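Local coordinates for phosphoribosylaminoimidazole carboxylase (PDB 4JA0) that catalyses two steps of de novo purine biosynthesis, carboxylation of aminoimidazole ribonucleotide (AIR) and synthesis of SAICAR, in one bifunctional chain, at the interface of chains A and B. Residues are numbered along the deposited sequence; one frame, centred on the assembly and turned at random. Chains: chain A/B, Phosphoribosylaminoimidazole carboxylase.

The interface of chains A and B. Residues chain A 303-304, 307; chain B 338-339, 342-343, 369, 372.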
ATOM      1  N   ALA A 303      -1.672  23.711 -14.966  1.00  2.98           N
ATOM      2  CA  ALA A 303      -0.288  24.103 -14.706  1.00  2.74           C
ATOM      3  C   ALA A 303       0.702  23.363 -15.642  1.00  9.54           C
ATOM      4  O   ALA A 303       1.906  23.670 -15.663  1.00  6.04           O
ATOM      5  CB  ALA A 303       0.065  23.859 -13.255  1.00  2.77           C
ATOM      6  N   HIS A 304       0.187  22.394 -16.406  1.00  6.83           N
ATOM      7  CA  HIS A 304       0.998  21.631 -17.341  1.00  5.51           C
ATOM      8  C   HIS A 304       0.745  22.058 -18.793  1.00  6.40           C
ATOM      9  O   HIS A 304       1.675  22.286 -19.561  1.00  2.31           O
ATOM     10  CB  HIS A 304       0.678  20.156 -17.219  1.00  3.84           C
ATOM     11  CG  HIS A 304       0.728  19.635 -15.819  1.00 13.90           C
ATOM     12  ND1 HIS A 304       1.916  19.328 -15.183  1.00 20.58           N
ATOM     13  CD2 HIS A 304      -0.259  19.292 -14.958  1.00  8.32           C
ATOM     14  CE1 HIS A 304       1.656  18.845 -13.979  1.00  9.47           C
ATOM     15  NE2 HIS A 304       0.345  18.807 -13.821  1.00  9.80           N
ATOM     16  N   THR A 307       0.965  26.599 -18.678  1.00  4.46           N
ATOM     17  CA  THR A 307       1.755  27.074 -17.546  1.00  4.61           C
ATOM     18  C   THR A 307       1.787  28.619 -17.449  1.00  4.38           C
ATOM     19  O   THR A 307       1.538  29.195 -16.387  1.00  4.42           O
ATOM     20  CB  THR A 307       3.186  26.492 -17.609  1.00  3.27           C
ATOM     21  OG1 THR A 307       3.110  25.072 -17.700  1.00  4.42           O
ATOM     22  CG2 THR A 307       3.968  26.855 -16.372  1.00  6.17           C
TER
ATOM     23  N   PRO B 338       6.555  16.446 -15.618  1.00 10.60           N
ATOM     24  CA  PRO B 338       5.307  16.774 -16.312  1.00  6.36           C
ATOM     25  C   PRO B 338       5.225  18.198 -16.813  1.00  5.90           C
ATOM     26  O   PRO B 338       4.622  18.404 -17.866  1.00  8.80           O
ATOM     27  CB  PRO B 338       4.252  16.492 -15.247  1.00  7.80           C
ATOM     28  CG  PRO B 338       4.851  15.295 -14.501  1.00  3.89           C
ATOM     29  CD  PRO B 338       6.321  15.613 -14.418  1.00  6.05           C
ATOM     30  N   VAL B 339       5.835  19.156 -16.126  1.00  6.46           N
ATOM     31  CA  VAL B 339       5.778  20.542 -16.605  1.00  5.59           C
ATOM     32  C   VAL B 339       6.591  20.742 -17.888  1.00  3.91           C
ATOM     33  O   VAL B 339       6.134  21.406 -18.814  1.00  7.01           O
ATOM     34  CB  VAL B 339       6.159  21.549 -15.484  1.00  8.51           C
ATOM     35  CG1 VAL B 339       6.749  22.831 -16.042  1.00  1.68           C
ATOM     36  CG2 VAL B 339       4.937  21.834 -14.621  1.00  9.07           C
ATOM     37  N   GLY B 342       4.636  19.290 -20.804  1.00  1.59           N
ATOM     38  CA  GLY B 342       3.485  20.041 -21.243  1.00  2.73           C
ATOM     39  C   GLY B 342       3.909  21.235 -22.053  1.00  0.78           C
ATOM     40  O   GLY B 342       3.104  21.813 -22.771  1.00  0.44           O
ATOM     41  N   ASN B 343       5.185  21.586 -21.944  1.00  1.42           N
ATOM     42  CA  ASN B 343       5.722  22.767 -22.599  1.00  3.70           C
ATOM     43  C   ASN B 343       6.720  22.504 -23.725  1.00  7.65           C
ATOM     44  O   ASN B 343       7.141  23.442 -24.401  1.00  8.37           O
ATOM     45  CB  ASN B 343       6.362  23.690 -21.571  1.00  4.05           C
ATOM     46  CG  ASN B 343       5.344  24.382 -20.715  1.00  4.80           C
ATOM     47  OD1 ASN B 343       4.769  25.396 -21.116  1.00  7.99           O
ATOM     48  ND2 ASN B 343       5.111  23.848 -19.530  1.00  3.82           N
ATOM     49  N   PRO B 369      -1.403  14.371 -16.479  1.00 16.32           N
ATOM     50  CA  PRO B 369      -2.699  14.684 -17.094  1.00  9.40           C
ATOM     51  C   PRO B 369      -2.693  14.281 -18.554  1.00  7.18           C
ATOM     52  O   PRO B 369      -1.630  14.190 -19.160  1.00  6.69           O
ATOM     53  CB  PRO B 369      -2.813  16.200 -16.943  1.00  9.68           C
ATOM     54  CG  PRO B 369      -1.425  16.667 -16.597  1.00 21.84           C
ATOM     55  CD  PRO B 369      -0.787  15.550 -15.851  1.00 11.57           C
ATOM     56  N   LEU B 372       0.050  14.381 -22.155  1.00  4.71           N
ATOM     57  CA  LEU B 372       1.479  14.488 -21.895  1.00  5.13           C
ATOM     58  C   LEU B 372       2.175  13.186 -22.205  1.00  5.42           C
ATOM     59  O   LEU B 372       1.662  12.123 -21.894  1.00 18.51           O
ATOM     60  CB  LEU B 372       1.763  14.887 -20.455  1.00  7.01           C
ATOM     61  CG  LEU B 372       1.282  16.269 -20.047  1.00  4.01           C
ATOM     62  CD1 LEU B 372       2.101  16.749 -18.874  1.00  7.25           C
ATOM     63  CD2 LEU B 372       1.361  17.219 -21.196  1.00  2.92           C
TER
HETATM   64  O   HOH W   1       1.923  24.901 -20.850  1.00 13.49           O
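A:His304 lays one face of its imidazole against B:Pro369, and this is the tightly packed end of the contact: the residue buries 98 Å² against its neighbour. B:Pro369 caps that face near its rim, crossing the histidine side chain at about a right angle, with its CG 3.3 Å from CD2 of A:His304. B:Pro338 runs alongside instead, on the same side of the ring plane but displaced past the ND1–CE1 edge, and its CB lies 3.7 Å from CE1 of A:His304. At the root of the side chain, again on the prolines' side, the methyl CD1 of B:Leu372 lies 4.0 Å from CB of A:His304. CG of A:His304 stands opposite its own carbonyl carbon (chi1 -51°), which turns the ring toward the prolines and away from the carbonyl, whose O is held by a water.

B:Val339 marks the change from apolar to polar packing, its CG2 resting 3.7 Å from the carbonyl O of A:Ala303. Past it the contact is looser and water takes part. The amide ND2 of B:Asn343 donates an almost straight hydrogen bond, 3.0 Å long, to the hydroxyl OG1 of A:Thr307, which lies in the amide plane. The same ND2 also donates to O of B:Val339, one turn back in its own helix, so the amide is fixed from both chains. OG1 in turn donates to O of A:Ala303, approaching from above the carbonyl plane. The water bridges the other end of the amide, 2.9 Å from OD1 of B:Asn343, to O of A:His304 and N of A:Thr307.

The deposited assembly holds eight copies, and this two-fold interface probably helps join their AIR carboxylase regions into the octameric core typical of the PurE family. Chain A supplies the loop after strand 296-300 and the start of helix 307-317; chain B supplies helix 336-343 and the loop carrying B:Pro369 and B:Leu372.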